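Local structure of ofchtiv-allosamidin (Ostrinia furnacalis, 6JMB) at residues Q142-L147 / V178-K183; V163-V168 / D186-M191; A171-Y176 / V230-S235. The protein probably hydrolyses the beta-1,4 linkages of chitin as a family 18 insect chitinase, and is seen here with the inhibitor allosamidin bound. All coordinates share one frame; numbering follows the deposited sequence.

Interaction 2 pairs two strands of the TIM barrel and touches the allosamizoline directly, whereas the Phe143 side chain of interaction 1 and the Tyr176 side chain of interaction 3 lie about 11 and 10 Å from it. Interaction 1 rests on the outer face of those strands, with Leu147 CD2 3.7 Å from Val163 CG1. Interaction 3 is tied to the loop after strand 160-165 by polar bonds: Trp233 NE1 lies 2.9 Å from Ala167 O, and Tyr176 OH 3.1 Å from Ser166 N. Between interactions 1 and 3, Phe143 CE2 meets Tyr176 CD1 at 3.6 Å.

Interaction 1: residues Q142-L147 / V178-K183; sequences QFSTLL and VPSVAK
Ser144 and Val181 mark the nearest approach of two almost parallel helical segments, 142-147 and 178-183, whose axes come within 9.0 Å at an angle of 18°. Both belong to the outer helical layer of the TIM barrel, and their apolar side chains also rest on Val163 of strand 160-165. Val181 is the hub of the interface. Its CG2 lies 3.7 Å from Phe143 CE2, meeting the ring obliquely, and also reaches Ser144 OG at 3.8 Å. The other branch, CG1, packs against Leu147 CD1 at 4.0 Å. That same methyl of Leu147 sits 3.8 Å above the plane of the Phe143 ring, displaced toward the rim, which lets Leu147 CD1 bridge the aromatic face of its own helix and Val181 of helix 178-184. Phe143 CG is anti to the backbone N (chi1 -177°), and the ring's CD2-CE2 side is the part that meets Val181. Beside this apolar patch two serine hydroxyls face each other. Ser180 OG, set between its own backbone N and carbonyl carbon, is hydrogen-bonded to Asp177 OD2 and lies 2.7 Å from Ser144 OG.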
loop_
_atom_site.group_PDB
_atom_site.type_symbol
_atom_site.label_atom_id
_atom_site.label_comp_id
_atom_site.label_asym_id
_atom_site.label_seq_id
_atom_site.Cartn_x
_atom_site.Cartn_y
_atom_site.Cartn_z
ATOM N N GLN A 142 8.052 -17.828 -12.297
ATOM C CA GLN A 142 9.192 -16.949 -12.535
ATOM C C GLN A 142 9.322 -15.892 -11.448
ATOM O O GLN A 142 10.440 -15.472 -11.133
ATOM C CB GLN A 142 9.104 -16.310 -13.923
ATOM C CG GLN A 142 8.986 -17.303 -15.078
ATOM C CD GLN A 142 10.038 -18.395 -15.043
ATOM O OE1 GLN A 142 11.181 -18.163 -14.664
ATOM N NE2 GLN A 142 9.650 -19.600 -15.454
ATOM N N PHE A 143 8.199 -15.451 -10.875
ATOM C CA PHE A 143 8.251 -14.534 -9.741
ATOM C C PHE A 143 9.029 -15.149 -8.584
ATOM O O PHE A 143 9.911 -14.509 -8.001
ATOM C CB PHE A 143 6.823 -14.187 -9.317
ATOM C CG PHE A 143 6.730 -13.190 -8.190
ATOM C CD1 PHE A 143 7.302 -11.928 -8.289
ATOM C CD2 PHE A 143 6.026 -13.509 -7.044
ATOM C CE1 PHE A 143 7.180 -11.006 -7.246
ATOM C CE2 PHE A 143 5.910 -12.599 -5.998
ATOM C CZ PHE A 143 6.481 -11.348 -6.105
ATOM N N SER A 144 8.735 -16.407 -8.253
ATOM C CA SER A 144 9.454 -17.060 -7.164
ATOM C C SER A 144 10.922 -17.288 -7.508
ATOM O O SER A 144 11.791 -17.143 -6.642
ATOM C CB SER A 144 8.755 -18.361 -6.778
ATOM O OG SER A 144 7.556 -18.069 -6.074
ATOM N N THR A 145 11.223 -17.633 -8.765
ATOM C CA THR A 145 12.621 -17.771 -9.165
ATOM C C THR A 145 13.357 -16.447 -9.029
ATOM O O THR A 145 14.488 -16.405 -8.532
ATOM C CB THR A 145 12.704 -18.298 -10.597
ATOM O OG1 THR A 145 12.064 -19.576 -10.656
ATOM C CG2 THR A 145 14.157 -18.445 -11.043
ATOM N N LEU A 146 12.718 -15.354 -9.447
ATOM C CA LEU A 146 13.328 -14.035 -9.325
ATOM C C LEU A 146 13.654 -13.714 -7.871
ATOM O O LEU A 146 14.750 -13.233 -7.560
ATOM C CB LEU A 146 12.380 -12.988 -9.905
ATOM C CG LEU A 146 12.805 -11.528 -9.729
ATOM C CD1 LEU A 146 14.066 -11.236 -10.534
ATOM C CD2 LEU A 146 11.673 -10.599 -10.147
ATOM N N LEU A 147 12.712 -13.982 -6.960
ATOM C CA LEU A 147 12.960 -13.705 -5.547
ATOM C C LEU A 147 14.100 -14.558 -5.003
ATOM O O LEU A 147 14.938 -14.071 -4.232
ATOM C CB LEU A 147 11.684 -13.933 -4.735
ATOM C CG LEU A 147 10.513 -12.998 -5.054
ATOM C CD1 LEU A 147 9.271 -13.442 -4.285
ATOM C CD2 LEU A 147 10.863 -11.548 -4.743
ATOM N N VAL A 178 2.455 -19.060 -2.393
ATOM C CA VAL A 178 2.734 -18.363 -1.132
ATOM C C VAL A 178 3.966 -18.887 -0.407
ATOM O O VAL A 178 4.801 -18.069 0.015
ATOM C CB VAL A 178 1.466 -18.305 -0.254
ATOM C CG1 VAL A 178 1.782 -17.697 1.109
ATOM C CG2 VAL A 178 0.363 -17.514 -0.953
ATOM N N PRO A 179 4.155 -20.197 -0.224
ATOM C CA PRO A 179 5.349 -20.646 0.511
ATOM C C PRO A 179 6.657 -20.246 -0.145
ATOM O O PRO A 179 7.607 -19.882 0.562
ATOM C CB PRO A 179 5.170 -22.170 0.588
ATOM C CG PRO A 179 3.687 -22.380 0.434
ATOM C CD PRO A 179 3.242 -21.316 -0.522
ATOM N N SER A 180 6.741 -20.281 -1.478
ATOM C CA SER A 180 8.006 -19.931 -2.116
ATOM C C SER A 180 8.236 -18.425 -2.142
ATOM O O SER A 180 9.389 -17.984 -2.155
ATOM C CB SER A 180 8.131 -20.556 -3.510
ATOM O OG SER A 180 7.103 -20.126 -4.380
ATOM N N VAL A 181 7.170 -17.625 -2.122
ATOM C CA VAL A 181 7.335 -16.181 -1.979
ATOM C C VAL A 181 7.821 -15.843 -0.574
ATOM O O VAL A 181 8.799 -15.104 -0.397
ATOM C CB VAL A 181 6.026 -15.450 -2.329
ATOM C CG1 VAL A 181 6.115 -13.965 -1.946
ATOM C CG2 VAL A 181 5.706 -15.612 -3.805
ATOM N N ALA A 182 7.175 -16.417 0.446
ATOM C CA ALA A 182 7.553 -16.121 1.824
ATOM C C ALA A 182 8.983 -16.552 2.130
ATOM O O ALA A 182 9.688 -15.869 2.887
ATOM C CB ALA A 182 6.582 -16.790 2.798
ATOM N N LYS A 183 9.436 -17.654 1.521
ATOM C CA LYS A 183 10.718 -18.259 1.876
ATOM C C LYS A 183 11.877 -17.287 1.701
ATOM O O LYS A 183 12.807 -17.269 2.516
ATOM C CB LYS A 183 10.936 -19.501 1.010
ATOM C CG LYS A 183 12.294 -20.159 1.144
ATOM C CD LYS A 183 12.273 -21.502 0.430
ATOM C CE LYS A 183 13.563 -22.272 0.630
ATOM N NZ LYS A 183 13.549 -23.549 -0.142
#

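Interaction 2: residues V163-V168 / D186-M191; sequences VAVSAV and DYIGVM. With AMI (allosamizoline), chain C.
Val163, Val165, Gly189 and Met191 join segments 163-168 and 186-191 by three backbone hydrogen bonds. Gly189 N donates to Val163 O at 2.8 Å, Val165 N to Gly189 O at 3.0 Å, and Met191 N to Val165 O at 2.9 Å. The last runs almost straight down the acceptor's carbonyl, with a C=O...N angle of 170°. Direct bonding then gives way to a water, which donates to Met191 O at 2.7 Å and accepts a weak bond from Ala167 N. The short strands run parallel with a twist of 34°, as neighbours in the (beta/alpha)8 barrel of family 18, where they are connected through the intervening helices.

The apolar contacts divide between two faces. On the outer face, Val163, Val165, Ile188 and Val190 pack together beneath the helices. The fit is tight where Val165 CG2 meets Ile188 CG2 at 3.5 Å, and Trp233 of helix 226-235 touches three of the four. Val190 CG1 also packs against Ala167.

Ligand contacts lie on the inner face, with Ala164 CB 3.5 Å from allosamizoline C8 and Met191 SD 3.4 Å from its C7. Met191 also touches Asp124 and Glu126, which belong to the DxxDxDxE signature of the family. A bend at its third torsion (chi3 -77°) places CE 3.6 Å from Val165 C, while CB and CG approach Val165 O. An alanine here would remove CG, SD and CE, and would probably leave C7 without its sulfur contact and a gap between the inhibitor and the Val165 carbonyl. Gly189, beside Ala164 in register, brings no side chain to this face.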
loop_
_atom_site.group_PDB
_atom_site.type_symbol
_atom_site.label_atom_id
_atom_site.label_comp_id
_atom_site.label_asym_id
_atom_site.label_seq_id
_atom_site.Cartn_x
_atom_site.Cartn_y
_atom_site.Cartn_z
ATOM N N VAL A 163 8.336 -7.849 -0.561
ATOM C CA VAL A 163 7.356 -7.752 -1.633
ATOM C C VAL A 163 6.102 -7.070 -1.116
ATOM O O VAL A 163 5.829 -7.037 0.086
ATOM C CB VAL A 163 6.991 -9.125 -2.242
ATOM C CG1 VAL A 163 8.195 -9.745 -2.953
ATOM C CG2 VAL A 163 6.424 -10.057 -1.163
ATOM N N ALA A 164 5.345 -6.512 -2.053
ATOM C CA ALA A 164 3.973 -6.078 -1.832
ATOM C C ALA A 164 3.098 -6.941 -2.721
ATOM O O ALA A 164 3.416 -7.134 -3.899
ATOM C CB ALA A 164 3.796 -4.612 -2.221
ATOM N N VAL A 165 2.013 -7.477 -2.162
ATOM C CA VAL A 165 1.195 -8.472 -2.850
ATOM C C VAL A 165 -0.283 -8.120 -2.773
ATOM O O VAL A 165 -0.741 -7.452 -1.841
ATOM C CB VAL A 165 1.414 -9.891 -2.287
ATOM C CG1 VAL A 165 2.868 -10.328 -2.474
ATOM C CG2 VAL A 165 1.013 -9.942 -0.819
ATOM N N SER A 166 -1.036 -8.604 -3.759
ATOM C CA SER A 166 -2.488 -8.507 -3.702
ATOM C C SER A 166 -3.030 -9.333 -2.538
ATOM O O SER A 166 -2.409 -10.302 -2.084
ATOM C CB SER A 166 -3.109 -8.975 -5.016
ATOM O OG SER A 166 -2.740 -10.318 -5.286
ATOM N N ALA A 167 -4.199 -8.933 -2.042
ATOM C CA ALA A 167 -4.644 -9.350 -0.716
ATOM C C ALA A 167 -5.571 -10.563 -0.722
ATOM O O ALA A 167 -5.263 -11.582 -0.098
ATOM C CB ALA A 167 -5.306 -8.177 0.012
ATOM N N VAL A 168 -6.715 -10.465 -1.383
ATOM C CA VAL A 168 -7.744 -11.486 -1.215
ATOM C C VAL A 168 -7.371 -12.746 -1.981
ATOM O O VAL A 168 -6.634 -12.709 -2.969
ATOM C CB VAL A 168 -9.145 -10.973 -1.611
ATOM C CG1 VAL A 168 -9.531 -9.744 -0.788
ATOM C CG2 VAL A 168 -9.232 -10.690 -3.100
ATOM N N ASP A 186 12.190 -10.977 3.501
ATOM C CA ASP A 186 12.175 -10.607 4.910
ATOM C C ASP A 186 10.751 -10.474 5.432
ATOM O O ASP A 186 10.466 -10.847 6.576
ATOM C CB ASP A 186 12.970 -9.322 5.104
ATOM C CG ASP A 186 14.445 -9.540 4.883
ATOM O OD1 ASP A 186 15.108 -10.057 5.807
ATOM O OD2 ASP A 186 14.940 -9.244 3.779
ATOM N N TYR A 187 9.843 -9.952 4.610
ATOM C CA TYR A 187 8.429 -9.926 4.954
ATOM C C TYR A 187 7.619 -9.685 3.692
ATOM O O TYR A 187 8.151 -9.273 2.651
ATOM C CB TYR A 187 8.083 -8.877 6.026
ATOM C CG TYR A 187 8.489 -7.466 5.686
ATOM C CD1 TYR A 187 7.733 -6.694 4.801
ATOM C CD2 TYR A 187 9.621 -6.891 6.259
ATOM C CE1 TYR A 187 8.104 -5.392 4.496
ATOM C CE2 TYR A 187 9.998 -5.592 5.958
ATOM C CZ TYR A 187 9.238 -4.850 5.071
ATOM O OH TYR A 187 9.617 -3.562 4.760
ATOM N N ILE A 188 6.326 -9.964 3.812
ATOM C CA ILE A 188 5.341 -9.759 2.758
ATOM C C ILE A 188 4.406 -8.641 3.200
ATOM O O ILE A 188 3.738 -8.750 4.238
ATOM C CB ILE A 188 4.548 -11.046 2.493
ATOM C CG1 ILE A 188 5.459 -12.138 1.938
ATOM C CG2 ILE A 188 3.411 -10.778 1.530
ATOM C CD1 ILE A 188 4.745 -13.452 1.700
ATOM N N GLY A 189 4.358 -7.565 2.420
ATOM C CA GLY A 189 3.401 -6.505 2.668
ATOM C C GLY A 189 2.109 -6.793 1.933
ATOM O O GLY A 189 2.050 -6.643 0.712
ATOM N N VAL A 190 1.079 -7.237 2.646
ATOM C CA VAL A 190 -0.184 -7.589 2.003
ATOM C C VAL A 190 -1.005 -6.319 1.827
ATOM O O VAL A 190 -1.257 -5.590 2.792
ATOM C CB VAL A 190 -0.947 -8.643 2.817
ATOM C CG1 VAL A 190 -2.184 -9.094 2.066
ATOM C CG2 VAL A 190 -0.046 -9.837 3.121
ATOM N N MET A 191 -1.414 -6.043 0.592
ATOM C CA MET A 191 -2.093 -4.784 0.268
ATOM C C MET A 191 -3.590 -4.907 0.561
ATOM O O MET A 191 -4.438 -4.987 -0.332
ATOM C CB MET A 191 -1.820 -4.381 -1.175
ATOM C CG MET A 191 -0.369 -4.009 -1.424
ATOM S SD MET A 191 -0.086 -3.318 -3.069
ATOM C CE MET A 191 -0.125 -4.806 -4.067
HETATM C C1 AMI C . -0.687 0.353 -4.111
HETATM C C2 AMI C . 0.351 0.219 -5.296
HETATM C C3 AMI C . 0.499 1.570 -5.791
HETATM C C4 AMI C . -0.911 2.245 -5.542
HETATM C C5 AMI C . -1.172 1.828 -4.173
HETATM C C6 AMI C . -2.681 1.972 -3.755
HETATM C C7 AMI C . 1.305 -0.277 -3.363
HETATM C C8 AMI C . 3.630 -1.210 -2.914
HETATM C C9 AMI C . 2.050 -0.717 -0.959
HETATM N N2 AMI C . 1.441 -0.264 -4.760
HETATM N N7 AMI C . 2.331 -0.737 -2.419
HETATM O O3 AMI C . 0.902 1.565 -7.160
HETATM O O4 AMI C . -0.910 3.666 -5.565
HETATM O O6 AMI C . -3.475 1.280 -4.697
HETATM O O7 AMI C . 0.097 0.164 -2.912
HETATM O O HOH W 1 -4.699 -6.011 -2.818
#

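Interaction 3: residues A171-Y176 / V230-S235; sequences AAVQSY and VQYWLS
A single water is gripped by Tyr176 and Tyr232: it donates to Tyr176 O at 2.8 Å and is hydrogen-bonded to Tyr232 OH at 2.7 Å. This bridge spans segments 171-176 and 230-235, between which no direct hydrogen bond forms; the axes of the two short helical segments come no closer than 11.7 Å, inclined by 37°, and large side chains fill the interval.

Ala172 CB is met by two consecutive aromatic residues, with Tyr232 CE2 at 3.6 Å and Trp233 CZ2 at 3.8 Å. Tyr232 CG is anti to the backbone N (chi1 169°) and Trp233 CG anti to the carbonyl carbon, and from these different starts the two rings both reach Ala172 CB. Trp233 NE1 lies at the edge of the Tyr232 ring, in its plane, and is hydrogen-bonded to Ala167 O. On the more exposed side, Val173 CG1 touches Tyr232 OH at 3.6 Å.

Deeper in, Tyr176 CD2 approaches Trp233 CH2 at 3.6 Å, near the indole plane and at its edge. Their rings are set obliquely, the planes at 53°. Ser175 CB lies over the centre of one face of the tyrosine ring, and the phenol oxygen accepts from Ser166 N. Tyr176 and Trp233 both pack on Val165, so the contact forms part of the helix-to-strand layer around a TIM barrel, here near the C-terminal end of strand 160-165.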
loop_
_atom_site.group_PDB
_atom_site.type_symbol
_atom_site.label_atom_id
_atom_site.label_comp_id
_atom_site.label_asym_id
_atom_site.label_seq_id
_atom_site.Cartn_x
_atom_site.Cartn_y
_atom_site.Cartn_z
ATOM N N ALA A 171 -7.564 -13.001 -5.832
ATOM C CA ALA A 171 -6.458 -12.325 -6.503
ATOM C C ALA A 171 -5.136 -13.063 -6.297
ATOM O O ALA A 171 -4.378 -13.278 -7.255
ATOM C CB ALA A 171 -6.336 -10.879 -6.009
ATOM N N ALA A 172 -4.856 -13.474 -5.061
ATOM C CA ALA A 172 -3.562 -14.055 -4.732
ATOM C C ALA A 172 -3.313 -15.356 -5.487
ATOM O O ALA A 172 -2.188 -15.615 -5.925
ATOM C CB ALA A 172 -3.460 -14.277 -3.219
ATOM N N VAL A 173 -4.344 -16.189 -5.655
ATOM C CA VAL A 173 -4.137 -17.472 -6.320
ATOM C C VAL A 173 -3.795 -17.307 -7.794
ATOM O O VAL A 173 -3.268 -18.241 -8.413
ATOM C CB VAL A 173 -5.319 -18.444 -6.140
ATOM C CG1 VAL A 173 -5.580 -18.701 -4.661
ATOM C CG2 VAL A 173 -6.553 -17.917 -6.860
ATOM N N GLN A 174 -4.099 -16.153 -8.384
ATOM C CA GLN A 174 -3.722 -15.908 -9.766
ATOM C C GLN A 174 -2.243 -15.613 -9.930
ATOM O O GLN A 174 -1.715 -15.790 -11.032
ATOM C CB GLN A 174 -4.507 -14.726 -10.335
ATOM C CG GLN A 174 -6.002 -14.951 -10.380
ATOM C CD GLN A 174 -6.737 -13.736 -10.907
ATOM O OE1 GLN A 174 -6.507 -13.301 -12.038
ATOM N NE2 GLN A 174 -7.610 -13.168 -10.085
ATOM N N SER A 175 -1.557 -15.180 -8.869
ATOM C CA SER A 175 -0.232 -14.595 -9.017
ATOM C C SER A 175 0.880 -15.306 -8.262
ATOM O O SER A 175 2.038 -15.192 -8.674
ATOM C CB SER A 175 -0.230 -13.132 -8.545
ATOM O OG SER A 175 -1.040 -12.314 -9.377
ATOM N N TYR A 176 0.589 -15.995 -7.153
ATOM C CA TYR A 176 1.639 -16.347 -6.208
ATOM C C TYR A 176 1.561 -17.792 -5.758
ATOM O O TYR A 176 0.478 -18.334 -5.523
ATOM C CB TYR A 176 1.566 -15.499 -4.933
ATOM C CG TYR A 176 1.376 -14.023 -5.174
ATOM C CD1 TYR A 176 2.372 -13.260 -5.784
ATOM C CD2 TYR A 176 0.208 -13.392 -4.790
ATOM C CE1 TYR A 176 2.194 -11.898 -6.003
ATOM C CE2 TYR A 176 0.018 -12.035 -5.003
ATOM C CZ TYR A 176 1.008 -11.297 -5.611
ATOM O OH TYR A 176 0.811 -9.955 -5.820
ATOM N N VAL A 230 -6.090 -11.619 5.276
ATOM C CA VAL A 230 -5.066 -12.005 6.244
ATOM C C VAL A 230 -5.150 -13.495 6.540
ATOM O O VAL A 230 -4.135 -14.203 6.553
ATOM C CB VAL A 230 -5.179 -11.156 7.523
ATOM C CG1 VAL A 230 -4.320 -11.763 8.635
ATOM C CG2 VAL A 230 -4.749 -9.718 7.235
ATOM N N GLN A 231 -6.366 -13.995 6.770
ATOM C CA GLN A 231 -6.509 -15.411 7.073
ATOM C C GLN A 231 -6.126 -16.276 5.881
ATOM O O GLN A 231 -5.576 -17.367 6.073
ATOM C CB GLN A 231 -7.918 -15.716 7.581
ATOM C CG GLN A 231 -8.273 -14.995 8.884
ATOM C CD GLN A 231 -7.260 -15.240 9.985
ATOM O OE1 GLN A 231 -6.892 -16.382 10.260
ATOM N NE2 GLN A 231 -6.796 -14.164 10.619
ATOM N N TYR A 232 -6.372 -15.808 4.651
ATOM C CA TYR A 232 -5.898 -16.559 3.490
ATOM C C TYR A 232 -4.376 -16.684 3.503
ATOM O O TYR A 232 -3.829 -17.786 3.367
ATOM C CB TYR A 232 -6.359 -15.943 2.161
ATOM C CG TYR A 232 -5.602 -16.625 1.044
ATOM C CD1 TYR A 232 -5.898 -17.935 0.696
ATOM C CD2 TYR A 232 -4.528 -16.005 0.414
ATOM C CE1 TYR A 232 -5.177 -18.599 -0.273
ATOM C CE2 TYR A 232 -3.797 -16.665 -0.562
ATOM C CZ TYR A 232 -4.129 -17.962 -0.893
ATOM O OH TYR A 232 -3.401 -18.625 -1.853
ATOM N N TRP A 233 -3.673 -15.559 3.665
ATOM C CA TRP A 233 -2.216 -15.587 3.597
ATOM C C TRP A 233 -1.626 -16.438 4.712
ATOM O O TRP A 233 -0.682 -17.203 4.480
ATOM C CB TRP A 233 -1.644 -14.165 3.568
ATOM C CG TRP A 233 -1.743 -13.583 2.188
ATOM C CD1 TRP A 233 -2.807 -12.917 1.647
ATOM C CD2 TRP A 233 -0.755 -13.667 1.152
ATOM N NE1 TRP A 233 -2.537 -12.572 0.339
ATOM C CE2 TRP A 233 -1.282 -13.018 0.017
ATOM C CE3 TRP A 233 0.531 -14.219 1.082
ATOM C CZ2 TRP A 233 -0.575 -12.914 -1.174
ATOM C CZ3 TRP A 233 1.236 -14.113 -0.105
ATOM C CH2 TRP A 233 0.683 -13.460 -1.215
ATOM N N LEU A 234 -2.189 -16.353 5.922
ATOM C CA LEU A 234 -1.731 -17.219 7.005
ATOM C C LEU A 234 -1.975 -18.684 6.666
ATOM O O LEU A 234 -1.090 -19.533 6.839
ATOM C CB LEU A 234 -2.440 -16.849 8.309
ATOM C CG LEU A 234 -2.091 -15.495 8.923
ATOM C CD1 LEU A 234 -3.022 -15.191 10.097
ATOM C CD2 LEU A 234 -0.642 -15.455 9.370
ATOM N N SER A 235 -3.166 -18.995 6.154
ATOM C CA SER A 235 -3.516 -20.385 5.878
ATOM C C SER A 235 -2.723 -20.964 4.714
ATOM O O SER A 235 -2.547 -22.187 4.643
ATOM C CB SER A 235 -5.017 -20.507 5.602
ATOM O OG SER A 235 -5.348 -20.031 4.309
HETATM O O HOH W 2 -1.784 -18.935 -4.010
#